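SusD-like carbohydrate binding protein BF1063 (Bacteroides fragilis NCTC 9343, PDB 3I4G) probably binds carbohydrate at the bacterial outer membrane, as a member of the SusD family of glycan-uptake proteins. Local coordinates at residues 79-82 against 83-87; 262-265 against 266-269; 304-308 against 309-313; 383-386 against 387-391; 456-460 against 461-465. One frame throughout, in Å; residues are numbered along the deposited sequence.

Interaction 1: residues 79-82 against 83-87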
# COMPACT_ATOMS: atom_id res chain seq x y z
N GLY A 79 -3.20 -19.57 1.16
CA GLY A 79 -4.04 -20.75 1.00
C GLY A 79 -4.59 -21.28 2.32
O GLY A 79 -5.28 -22.28 2.33
N ASN A 80 -4.29 -20.60 3.42
CA ASN A 80 -4.64 -21.05 4.76
C ASN A 80 -5.55 -20.10 5.51
O ASN A 80 -5.67 -20.20 6.74
CB ASN A 80 -3.35 -21.31 5.55
CG ASN A 80 -2.65 -22.59 5.11
OD1 ASN A 80 -3.29 -23.60 4.84
ND2 ASN A 80 -1.33 -22.57 5.12
N LEU A 81 -6.25 -19.23 4.80
CA LEU A 81 -7.17 -18.30 5.49
C LEU A 81 -8.45 -18.98 5.92
O LEU A 81 -9.14 -19.59 5.11
CB LEU A 81 -7.51 -17.13 4.58
CG LEU A 81 -8.41 -16.03 5.15
CD1 LEU A 81 -7.84 -15.45 6.44
CD2 LEU A 81 -8.57 -14.96 4.10
N THR A 82 -8.78 -18.80 7.21
CA THR A 82 -10.02 -19.26 7.78
C THR A 82 -10.73 -18.10 8.46
O THR A 82 -10.13 -17.07 8.74
CB THR A 82 -9.80 -20.42 8.77
OG1 THR A 82 -8.90 -20.03 9.79
CG2 THR A 82 -9.23 -21.65 8.07
N ALA A 83 -12.03 -18.26 8.73
CA ALA A 83 -12.85 -17.16 9.19
C ALA A 83 -12.53 -16.65 10.57
O ALA A 83 -12.93 -15.52 10.88
CB ALA A 83 -14.36 -17.50 9.07
N ASP A 84 -11.81 -17.43 11.38
CA ASP A 84 -11.41 -17.00 12.72
C ASP A 84 -10.09 -16.23 12.73
O ASP A 84 -9.53 -15.94 13.80
CB ASP A 84 -11.32 -18.19 13.67
CG ASP A 84 -10.31 -19.20 13.25
OD1 ASP A 84 -9.69 -19.05 12.16
OD2 ASP A 84 -10.09 -20.15 14.04
N ASN A 85 -9.59 -15.82 11.57
CA ASN A 85 -8.33 -15.10 11.47
C ASN A 85 -8.39 -13.75 12.20
O ASN A 85 -9.33 -12.96 11.96
CB ASN A 85 -7.97 -14.99 9.97
CG ASN A 85 -6.64 -14.33 9.71
OD1 ASN A 85 -6.48 -13.12 9.91
ND2 ASN A 85 -5.69 -15.12 9.22
N ALA A 86 -7.41 -13.47 13.07
CA ALA A 86 -7.43 -12.24 13.86
C ALA A 86 -7.19 -11.00 13.03
O ALA A 86 -7.69 -9.93 13.38
CB ALA A 86 -6.36 -12.32 14.94
N PHE A 87 -6.46 -11.11 11.93
CA PHE A 87 -6.12 -9.94 11.12
C PHE A 87 -7.31 -9.50 10.31
O PHE A 87 -7.57 -8.31 10.23
CB PHE A 87 -4.88 -10.22 10.27
CG PHE A 87 -3.64 -10.45 11.10
CD1 PHE A 87 -3.37 -11.67 11.65
CD2 PHE A 87 -2.76 -9.40 11.36
CE1 PHE A 87 -2.24 -11.86 12.44
CE2 PHE A 87 -1.63 -9.60 12.14
CZ PHE A 87 -1.36 -10.81 12.66
O HOH W 1 -6.36 -18.04 8.88
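Thr82 and Asp84 share the shortest polar contact of this turn: the hydroxyl OG1 of Thr82 donates to OD1 of Asp84 at 2.7 Å, meeting the carboxylate on its syn side and 24° out of its plane. The two side chains run side by side, both with short branches that fit an exposed bend. The bend from Thr82 to Asn85 is a type I beta turn, closed by Asn85 N to Thr82 O at 3.1 Å, and it leads directly into helix 86-109. Asn85 is the N-cap of that helix. Its CG stands anti to the backbone N (chi1 -177°), which puts OD1 where it accepts from Phe87 N at 2.8 Å and also from Ile88 N. Asparagine suits the place because its other amide atom is a donor: ND2 gives one hydrogen bond to Pro72 O and another, of 3.0 Å, to water 1. That water also accepts from Thr82 N and donates to Asn80 O. The Leu81 side chain crosses that of Asn85 at about a right angle, its CD1 lying 3.6 Å from Asn85 CB and 3.5 Å from Asn85 ND2. Leu81 is buried here, packing on Trp513 and Pro514.

Interaction 2: residues 262-265 against 266-269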
# COMPACT_ATOMS: atom_id res chain seq x y z
N LEU A 262 1.06 11.17 17.42
CA LEU A 262 1.00 9.75 17.14
C LEU A 262 2.18 9.43 16.25
O LEU A 262 2.14 9.61 15.06
CB LEU A 262 -0.33 9.36 16.48
CG LEU A 262 -1.61 9.67 17.28
CD1 LEU A 262 -2.83 9.15 16.46
CD2 LEU A 262 -1.58 9.10 18.67
N GLY A 263 3.26 9.04 16.90
CA GLY A 263 4.47 8.69 16.18
C GLY A 263 4.29 7.33 15.54
O GLY A 263 3.45 6.54 15.94
N THR A 264 5.08 7.05 14.53
CA THR A 264 5.05 5.73 13.91
C THR A 264 6.05 4.77 14.54
O THR A 264 7.14 5.16 14.94
CB THR A 264 5.28 5.78 12.38
OG1 THR A 264 5.29 4.42 11.92
CG2 THR A 264 6.62 6.48 11.98
N GLY A 265 5.62 3.52 14.72
CA GLY A 265 6.52 2.47 15.16
C GLY A 265 7.14 1.69 14.01
O GLY A 265 7.81 0.67 14.26
N LEU A 266 6.95 2.14 12.77
CA LEU A 266 7.49 1.44 11.63
C LEU A 266 9.00 1.24 11.75
O LEU A 266 9.50 0.16 11.44
CB LEU A 266 7.14 2.14 10.29
CG LEU A 266 7.68 1.47 9.04
CD1 LEU A 266 7.15 0.01 8.87
CD2 LEU A 266 7.35 2.35 7.83
N PRO A 267 9.79 2.25 12.21
CA PRO A 267 11.23 1.98 12.35
C PRO A 267 11.56 0.83 13.31
O PRO A 267 12.39 -0.03 13.00
CB PRO A 267 11.77 3.32 12.85
CG PRO A 267 10.76 4.32 12.35
CD PRO A 267 9.45 3.64 12.56
N GLN A 268 10.93 0.80 14.49
CA GLN A 268 11.18 -0.30 15.39
C GLN A 268 10.90 -1.62 14.71
O GLN A 268 11.61 -2.63 14.91
CB GLN A 268 10.27 -0.15 16.62
CG GLN A 268 10.35 -1.35 17.59
CD GLN A 268 11.67 -1.43 18.30
OE1 GLN A 268 11.83 -0.84 19.37
NE2 GLN A 268 12.64 -2.10 17.68
N HIS A 269 9.82 -1.67 13.95
CA HIS A 269 9.44 -2.90 13.32
C HIS A 269 10.24 -3.30 12.11
O HIS A 269 10.46 -4.50 11.92
CB HIS A 269 7.94 -2.90 12.90
CG HIS A 269 7.12 -3.87 13.69
ND1 HIS A 269 5.87 -3.58 14.17
CD2 HIS A 269 7.39 -5.15 14.05
CE1 HIS A 269 5.41 -4.64 14.83
NE2 HIS A 269 6.31 -5.60 14.77
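OG1 of Thr264 receives the backbone N-H of Leu266 at 2.9 Å, in a nearly straight bond with an angle of 165° at the hydrogen. The hydroxyl lies anti to the threonine's own N (chi1 177°), which carries it forward along the chain to the first helical residue. There it also touches Leu266 CB at 3.4 Å, the two side chains lying alongside each other and pointing the same way. The methyl of Thr264 serves the apolar half of the contact: CG2 comes within 4.1 Å of CD in the Pro267 ring. Threonine thus offers an acceptor and a methyl at once, fitting a buried place just before the helix. Proline suits the first turn, where nitrogens have no helical carbonyl to bind, since its own carries no hydrogen. His269 N bonds to Gly265 O at 3.1 Å. Farther on, the polar ends turn to other partners: Gln268 OE1 binds Gln376, while His269 ND1 binds Tyr50 and NE2 a sulfonate oxygen of a buffer molecule, probably from the crystallisation liquor. The arrangement is that of a helix N-terminus, with Gly265 as the N-cap of helix 266-270 and the preceding threonine taking up the N-H of the first helical residue.

Interaction 3: residues 304-308 against 309-313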
# COMPACT_ATOMS: atom_id res chain seq x y z
N PRO A 304 25.66 -10.63 -18.29
CA PRO A 304 26.92 -10.28 -17.64
C PRO A 304 26.87 -9.02 -16.77
O PRO A 304 27.81 -8.80 -15.98
CB PRO A 304 27.90 -10.09 -18.82
CG PRO A 304 27.11 -10.10 -20.04
CD PRO A 304 25.76 -10.65 -19.76
N ARG A 305 25.84 -8.19 -16.91
CA ARG A 305 25.67 -7.01 -16.05
C ARG A 305 25.27 -7.39 -14.62
O ARG A 305 25.39 -6.55 -13.71
CB ARG A 305 24.64 -6.05 -16.62
CG ARG A 305 25.12 -5.36 -17.88
CD ARG A 305 24.03 -4.62 -18.55
NE ARG A 305 23.10 -5.55 -19.18
CZ ARG A 305 22.04 -5.15 -19.85
NH1 ARG A 305 21.77 -3.88 -19.92
NH2 ARG A 305 21.25 -6.03 -20.42
N TYR A 306 24.73 -8.60 -14.40
CA TYR A 306 24.42 -9.05 -13.04
C TYR A 306 25.70 -9.19 -12.22
O TYR A 306 26.62 -9.93 -12.60
CB TYR A 306 23.67 -10.37 -13.05
CG TYR A 306 23.60 -11.04 -11.71
CD1 TYR A 306 23.02 -10.40 -10.65
CD2 TYR A 306 24.11 -12.31 -11.51
CE1 TYR A 306 22.95 -11.01 -9.38
CE2 TYR A 306 24.05 -12.93 -10.25
CZ TYR A 306 23.46 -12.27 -9.20
OH TYR A 306 23.40 -12.96 -7.99
N ASP A 307 25.74 -8.48 -11.10
CA ASP A 307 26.91 -8.48 -10.22
C ASP A 307 26.48 -8.91 -8.84
O ASP A 307 25.87 -8.11 -8.12
CB ASP A 307 27.52 -7.09 -10.14
CG ASP A 307 28.88 -7.08 -9.44
OD1 ASP A 307 29.17 -8.03 -8.69
OD2 ASP A 307 29.65 -6.12 -9.68
N PRO A 308 26.78 -10.16 -8.45
CA PRO A 308 26.39 -10.64 -7.12
C PRO A 308 27.06 -9.86 -5.98
O PRO A 308 26.54 -9.93 -4.88
CB PRO A 308 26.83 -12.12 -7.10
CG PRO A 308 27.61 -12.32 -8.23
CD PRO A 308 27.43 -11.24 -9.23
N SER A 309 28.12 -9.10 -6.27
CA SER A 309 28.78 -8.27 -5.24
C SER A 309 28.12 -6.90 -5.07
O SER A 309 28.47 -6.15 -4.17
CB SER A 309 30.27 -8.09 -5.54
OG SER A 309 30.51 -7.23 -6.64
N ASN A 310 27.21 -6.54 -5.97
CA ASN A 310 26.50 -5.26 -5.88
C ASN A 310 25.18 -5.42 -6.58
O ASN A 310 25.03 -5.16 -7.76
CB ASN A 310 27.33 -4.12 -6.45
CG ASN A 310 26.68 -2.78 -6.21
OD1 ASN A 310 25.46 -2.67 -5.89
ND2 ASN A 310 27.48 -1.72 -6.33
N LEU A 311 24.20 -5.86 -5.82
CA LEU A 311 22.93 -6.26 -6.41
C LEU A 311 22.16 -5.17 -7.11
O LEU A 311 21.37 -5.48 -8.00
CB LEU A 311 22.03 -6.90 -5.36
CG LEU A 311 22.51 -8.23 -4.78
CD1 LEU A 311 21.43 -8.80 -3.83
CD2 LEU A 311 22.85 -9.28 -5.86
N GLY A 312 22.39 -3.91 -6.75
CA GLY A 312 21.67 -2.82 -7.42
C GLY A 312 22.40 -2.16 -8.57
O GLY A 312 21.86 -1.28 -9.24
N LYS A 313 23.61 -2.61 -8.83
CA LYS A 313 24.44 -1.98 -9.86
C LYS A 313 23.90 -2.25 -11.26
O LYS A 313 23.56 -3.38 -11.61
CB LYS A 313 25.88 -2.49 -9.75
CG LYS A 313 26.83 -1.85 -10.80
CD LYS A 313 28.26 -2.33 -10.63
CE LYS A 313 29.16 -1.70 -11.72
NZ LYS A 313 30.53 -2.25 -11.60
O HOH W 2 23.08 -5.47 -12.97
O HOH W 3 24.10 -6.13 -10.27
O HOH W 4 29.72 -5.19 -12.23
O HOH W 5 25.50 -7.16 -3.46
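Asp307 and Ser309 make the tight centre of this contact. OD1 of Asp307 accepts twice from Ser309, from the hydroxyl OG at 2.6 Å and from the backbone N at 2.8 Å. Both donors come from the same face, some 35° to 38° out of the carboxylate plane. With its CG anti to the backbone N (chi1 -170°), the aspartate folds its carboxylate forward over the bend, an Asx turn for which a short acidic side chain is well suited. Behind it, Asn310 N bonds to Asp307 O at 3.0 Å, closing a type I turn whose second residue, Pro308, already has the phi angle required. A second type I turn, Asn310 to Lys313, follows at once. Water 3 accepts from Asp307 N and lies 2.8 Å from Asn310 O. The apolar side is slight: CD2 of Leu311 touches CE1 of Tyr306 at 3.9 Å.

Toward solvent the contact loosens. The fully extended Lys313 crosses Asp307, but its NZ stays 4.4 Å from OD2 of Asp307, beyond a salt bridge, and water 4 spans the gap, donating to the carboxylate and accepting from NZ.

In the chain the loop comes between helices 285-288 and 317-322. Leu311 O takes a bond from Tyr288 OH, and Tyr306 and Leu311 both rest on Pro476 of strand 471-476.

Interaction 4: residues 383-386 against 387-391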
# COMPACT_ATOMS: atom_id res chain seq x y z
N PRO A 383 2.72 7.95 1.99
CA PRO A 383 1.70 8.26 1.00
C PRO A 383 0.68 7.15 0.78
O PRO A 383 1.03 5.96 0.83
CB PRO A 383 2.51 8.46 -0.28
CG PRO A 383 3.86 8.93 0.24
CD PRO A 383 4.08 8.07 1.41
N VAL A 384 -0.56 7.57 0.54
CA VAL A 384 -1.67 6.69 0.21
C VAL A 384 -1.99 6.81 -1.28
O VAL A 384 -2.22 5.81 -1.96
CB VAL A 384 -2.88 7.01 1.09
CG1 VAL A 384 -4.03 6.12 0.71
CG2 VAL A 384 -2.55 6.81 2.57
N ILE A 385 -2.03 8.03 -1.80
CA ILE A 385 -2.24 8.29 -3.22
C ILE A 385 -1.15 9.23 -3.71
O ILE A 385 -1.01 10.36 -3.22
CB ILE A 385 -3.60 8.97 -3.51
CG1 ILE A 385 -4.79 8.13 -3.02
CG2 ILE A 385 -3.74 9.30 -5.01
CD1 ILE A 385 -5.00 6.76 -3.72
N ARG A 386 -0.37 8.74 -4.66
CA ARG A 386 0.67 9.52 -5.34
C ARG A 386 0.25 9.80 -6.78
O ARG A 386 -0.39 8.98 -7.45
CB ARG A 386 2.02 8.78 -5.33
CG ARG A 386 2.55 8.52 -3.97
CD ARG A 386 4.02 8.18 -3.90
NE ARG A 386 4.46 6.90 -4.47
CZ ARG A 386 5.11 6.73 -5.62
NH1 ARG A 386 5.26 7.71 -6.53
NH2 ARG A 386 5.58 5.53 -5.91
N TYR A 387 0.68 10.96 -7.27
CA TYR A 387 0.38 11.31 -8.67
C TYR A 387 0.94 10.27 -9.65
O TYR A 387 0.37 10.05 -10.69
CB TYR A 387 0.88 12.71 -9.00
CG TYR A 387 0.37 13.32 -10.30
CD1 TYR A 387 -0.97 13.44 -10.55
CD2 TYR A 387 1.26 13.82 -11.25
CE1 TYR A 387 -1.43 14.04 -11.70
CE2 TYR A 387 0.81 14.41 -12.40
CZ TYR A 387 -0.52 14.52 -12.61
OH TYR A 387 -0.99 15.15 -13.76
N ALA A 388 2.06 9.61 -9.33
CA ALA A 388 2.52 8.57 -10.24
C ALA A 388 1.49 7.47 -10.41
O ALA A 388 1.35 6.92 -11.51
CB ALA A 388 3.79 7.96 -9.73
N GLU A 389 0.76 7.11 -9.35
CA GLU A 389 -0.29 6.10 -9.49
C GLU A 389 -1.42 6.65 -10.37
O GLU A 389 -2.01 5.91 -11.16
CB GLU A 389 -0.85 5.68 -8.14
CG GLU A 389 -1.94 4.62 -8.33
CD GLU A 389 -2.71 4.24 -7.08
OE1 GLU A 389 -2.24 4.52 -5.96
OE2 GLU A 389 -3.81 3.64 -7.23
N VAL A 390 -1.76 7.92 -10.21
CA VAL A 390 -2.79 8.53 -11.05
C VAL A 390 -2.43 8.44 -12.53
O VAL A 390 -3.28 8.09 -13.35
CB VAL A 390 -3.01 10.01 -10.63
CG1 VAL A 390 -3.92 10.76 -11.60
CG2 VAL A 390 -3.57 10.08 -9.19
N LEU A 391 -1.19 8.78 -12.87
CA LEU A 391 -0.75 8.73 -14.26
C LEU A 391 -0.76 7.31 -14.80
O LEU A 391 -1.26 7.06 -15.91
CB LEU A 391 0.65 9.32 -14.41
CG LEU A 391 0.82 10.79 -14.08
CD1 LEU A 391 2.28 11.24 -14.28
CD2 LEU A 391 -0.12 11.66 -14.93
O HOH W 6 -0.16 5.96 -4.91
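A strand passes directly into a helix here: strand 380-386 ends at Arg386, the N-cap residue of helix 387-400. The carbonyl oxygen of Arg386 serves the first turn, accepting from Val390 N at 3.3 Å and more weakly from Glu389 N at 2.9 Å. The arginine side chain leaves with CG anti to its own carbonyl carbon (chi1 -61°) and bends at chi3, which brings NH1 to 3.5 Å from the CB of Ala388. The small methyl of Ala388 leaves room for this close approach. The guanidinium goes on to salt bridges with Glu250, Glu447 and Glu451, so a long, multiply donating side chain is well used in a buried place; the three acids probably stabilise its charge.

Glu389 is extended, with CG anti to its backbone N (chi1 180°), and points back toward the strand. Its OE1 accepts from water 6 at 2.7 Å, and the same water accepts from Arg386 N at 2.8 Å. OE2 forms a salt bridge with Arg206. Branched apolar chains also meet: CG2 of Ile385 lies 4.3 Å from CG2 of Val390, and both residues also touch Ile252.

Just before the junction, Val384 and Ile385 both face Phe253, between strands 251-252 and 254-257, which is the pattern of a classic beta bulge.

Interaction 5: residues 456-460 against 461-465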
# COMPACT_ATOMS: atom_id res chain seq x y z
N TRP A 456 -3.56 -5.49 -3.51
CA TRP A 456 -4.79 -4.98 -4.11
C TRP A 456 -4.76 -5.17 -5.62
O TRP A 456 -5.75 -5.56 -6.24
CB TRP A 456 -4.94 -3.50 -3.71
CG TRP A 456 -6.23 -2.92 -4.12
CD1 TRP A 456 -7.43 -3.13 -3.50
CD2 TRP A 456 -6.48 -2.06 -5.24
NE1 TRP A 456 -8.43 -2.47 -4.19
CE2 TRP A 456 -7.88 -1.81 -5.27
CE3 TRP A 456 -5.66 -1.48 -6.21
CZ2 TRP A 456 -8.47 -1.00 -6.24
CZ3 TRP A 456 -6.26 -0.66 -7.16
CH2 TRP A 456 -7.64 -0.43 -7.16
N ASP A 457 -3.63 -4.89 -6.26
CA ASP A 457 -3.53 -5.03 -7.71
C ASP A 457 -3.63 -6.48 -8.18
O ASP A 457 -4.39 -6.79 -9.11
CB ASP A 457 -2.22 -4.46 -8.23
CG ASP A 457 -2.15 -2.95 -8.24
OD1 ASP A 457 -3.20 -2.26 -8.26
OD2 ASP A 457 -0.99 -2.46 -8.31
N ILE A 458 -2.87 -7.40 -7.57
CA ILE A 458 -2.87 -8.78 -8.06
C ILE A 458 -4.25 -9.43 -7.81
O ILE A 458 -4.70 -10.27 -8.59
CB ILE A 458 -1.71 -9.62 -7.55
CG1 ILE A 458 -1.76 -9.76 -6.03
CG2 ILE A 458 -0.38 -9.01 -8.00
CD1 ILE A 458 -0.59 -10.62 -5.46
N MSE A 459 -4.94 -8.99 -6.78
CA MSE A 459 -6.32 -9.43 -6.54
C MSE A 459 -7.28 -8.92 -7.61
O MSE A 459 -7.98 -9.73 -8.23
CB MSE A 459 -6.74 -8.96 -5.15
CG MSE A 459 -6.03 -9.71 -3.98
SE MSE A 459 -6.69 -11.45 -3.57
CE MSE A 459 -8.14 -10.84 -2.39
N ARG A 460 -7.30 -7.62 -7.87
CA ARG A 460 -8.25 -7.05 -8.86
C ARG A 460 -7.94 -7.56 -10.26
O ARG A 460 -8.86 -7.76 -11.09
CB ARG A 460 -8.30 -5.51 -8.86
CG ARG A 460 -7.09 -4.82 -9.42
CD ARG A 460 -7.09 -3.36 -9.11
NE ARG A 460 -5.86 -2.72 -9.56
CZ ARG A 460 -5.66 -2.22 -10.78
NH1 ARG A 460 -6.56 -2.30 -11.74
NH2 ARG A 460 -4.48 -1.64 -11.03
N TRP A 461 -6.66 -7.76 -10.59
CA TRP A 461 -6.28 -8.27 -11.90
C TRP A 461 -6.59 -9.75 -12.09
O TRP A 461 -6.54 -10.27 -13.18
CB TRP A 461 -4.78 -8.06 -12.16
CG TRP A 461 -4.36 -6.64 -12.33
CD1 TRP A 461 -5.09 -5.61 -12.87
CD2 TRP A 461 -3.06 -6.10 -12.06
NE1 TRP A 461 -4.33 -4.48 -12.91
CE2 TRP A 461 -3.08 -4.75 -12.43
CE3 TRP A 461 -1.87 -6.64 -11.55
CZ2 TRP A 461 -1.98 -3.91 -12.27
CZ3 TRP A 461 -0.77 -5.81 -11.38
CH2 TRP A 461 -0.84 -4.46 -11.75
N GLY A 462 -6.85 -10.47 -11.01
CA GLY A 462 -7.09 -11.90 -11.15
C GLY A 462 -5.82 -12.69 -11.48
O GLY A 462 -5.87 -13.74 -12.13
N ILE A 463 -4.67 -12.17 -11.05
CA ILE A 463 -3.40 -12.89 -11.21
C ILE A 463 -2.79 -13.34 -9.89
O ILE A 463 -1.74 -13.97 -9.87
CB ILE A 463 -2.36 -12.09 -12.03
CG1 ILE A 463 -1.79 -10.91 -11.25
CG2 ILE A 463 -2.96 -11.63 -13.39
CD1 ILE A 463 -0.62 -10.21 -12.00
N ALA A 464 -3.43 -13.02 -8.76
CA ALA A 464 -2.93 -13.47 -7.47
C ALA A 464 -2.76 -14.96 -7.41
O ALA A 464 -1.79 -15.44 -6.83
CB ALA A 464 -3.90 -13.02 -6.35
N HIS A 465 -3.68 -15.72 -7.99
CA HIS A 465 -3.56 -17.18 -7.93
C HIS A 465 -2.40 -17.71 -8.77
O HIS A 465 -2.00 -18.87 -8.59
CB HIS A 465 -4.87 -17.87 -8.34
CG HIS A 465 -5.13 -17.83 -9.81
ND1 HIS A 465 -5.70 -16.73 -10.44
CD2 HIS A 465 -4.87 -18.73 -10.78
CE1 HIS A 465 -5.79 -16.98 -11.74
NE2 HIS A 465 -5.33 -18.20 -11.97
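At the end of helix 454-461 the backbone bonds reach back into the last turn, Ile463 N to Ile458 O at 3.1 Å and Gly462 N to Met459 O, also at 3.1 Å.

Around this end the side chains form two groups. In the polar one, the Trp461 indole lies over Asp457, whose CB sits 3.8 Å from the centroid of the six-membered ring and only 14° off its normal, a CH-pi contact. The carboxylate is stacked on the ring, their planes 23° apart. Arg460 flanks the same indole, with Trp461 NE1 over one face of its guanidinium. Side-on, the arginine grips Asp457 OD1 with two nitrogens, NE at 3.0 Å and NH2 at 3.1 Å, and the oxygen lies in the guanidinium plane. A short acidic side chain suits the place, its CB under the ring and its carboxylate beside the arginine. Outside the segments, Asp457 OD2 pairs with Arg444, while Glu396 takes bonds from both Arg460 NH2 and Trp461 NE1.

The helix end is a Schellman motif: Gly462 takes up positive phi, which glycine adopts readily, and the chain then enters helix 464-467. The apolar group gathers round Ala464. Ile458 places its CG1 between its backbone N and carbonyl carbon (chi1 62°), directing it to Ala464 CB at 3.9 Å. Ile458 CB meets Ile463 CG1 at 3.9 Å, the two isoleucines crossing at about a right angle. The selenium of Met459, present as selenomethionine, lies 4.2 Å from Ala464 CB, and the small alanine in turn packs on Phe505 and Tyr511.

In the fold
The five contacts follow one another along the chain, none overlapping another. Interaction 1 lies in the SusD-like N-terminal part, and interactions 2 to 5 in the later SusD-family part. Interactions 1, 2 and 4 lie at helix starts, interaction 5 where one helix gives way to the next, and interaction 3 in a surface loop, its centre about 28 Å from that of the chain. Interactions 4 and 5 have nearest atoms about 5 Å apart; Arg206 meets both, and Arg444 pairs with Asp457 and only weakly, at long range, with Glu389. Interaction 1 lies about 39 Å from interaction 3, centre to centre. Apart from the surface loop, these turns and caps lie where the chain enters or links its helices.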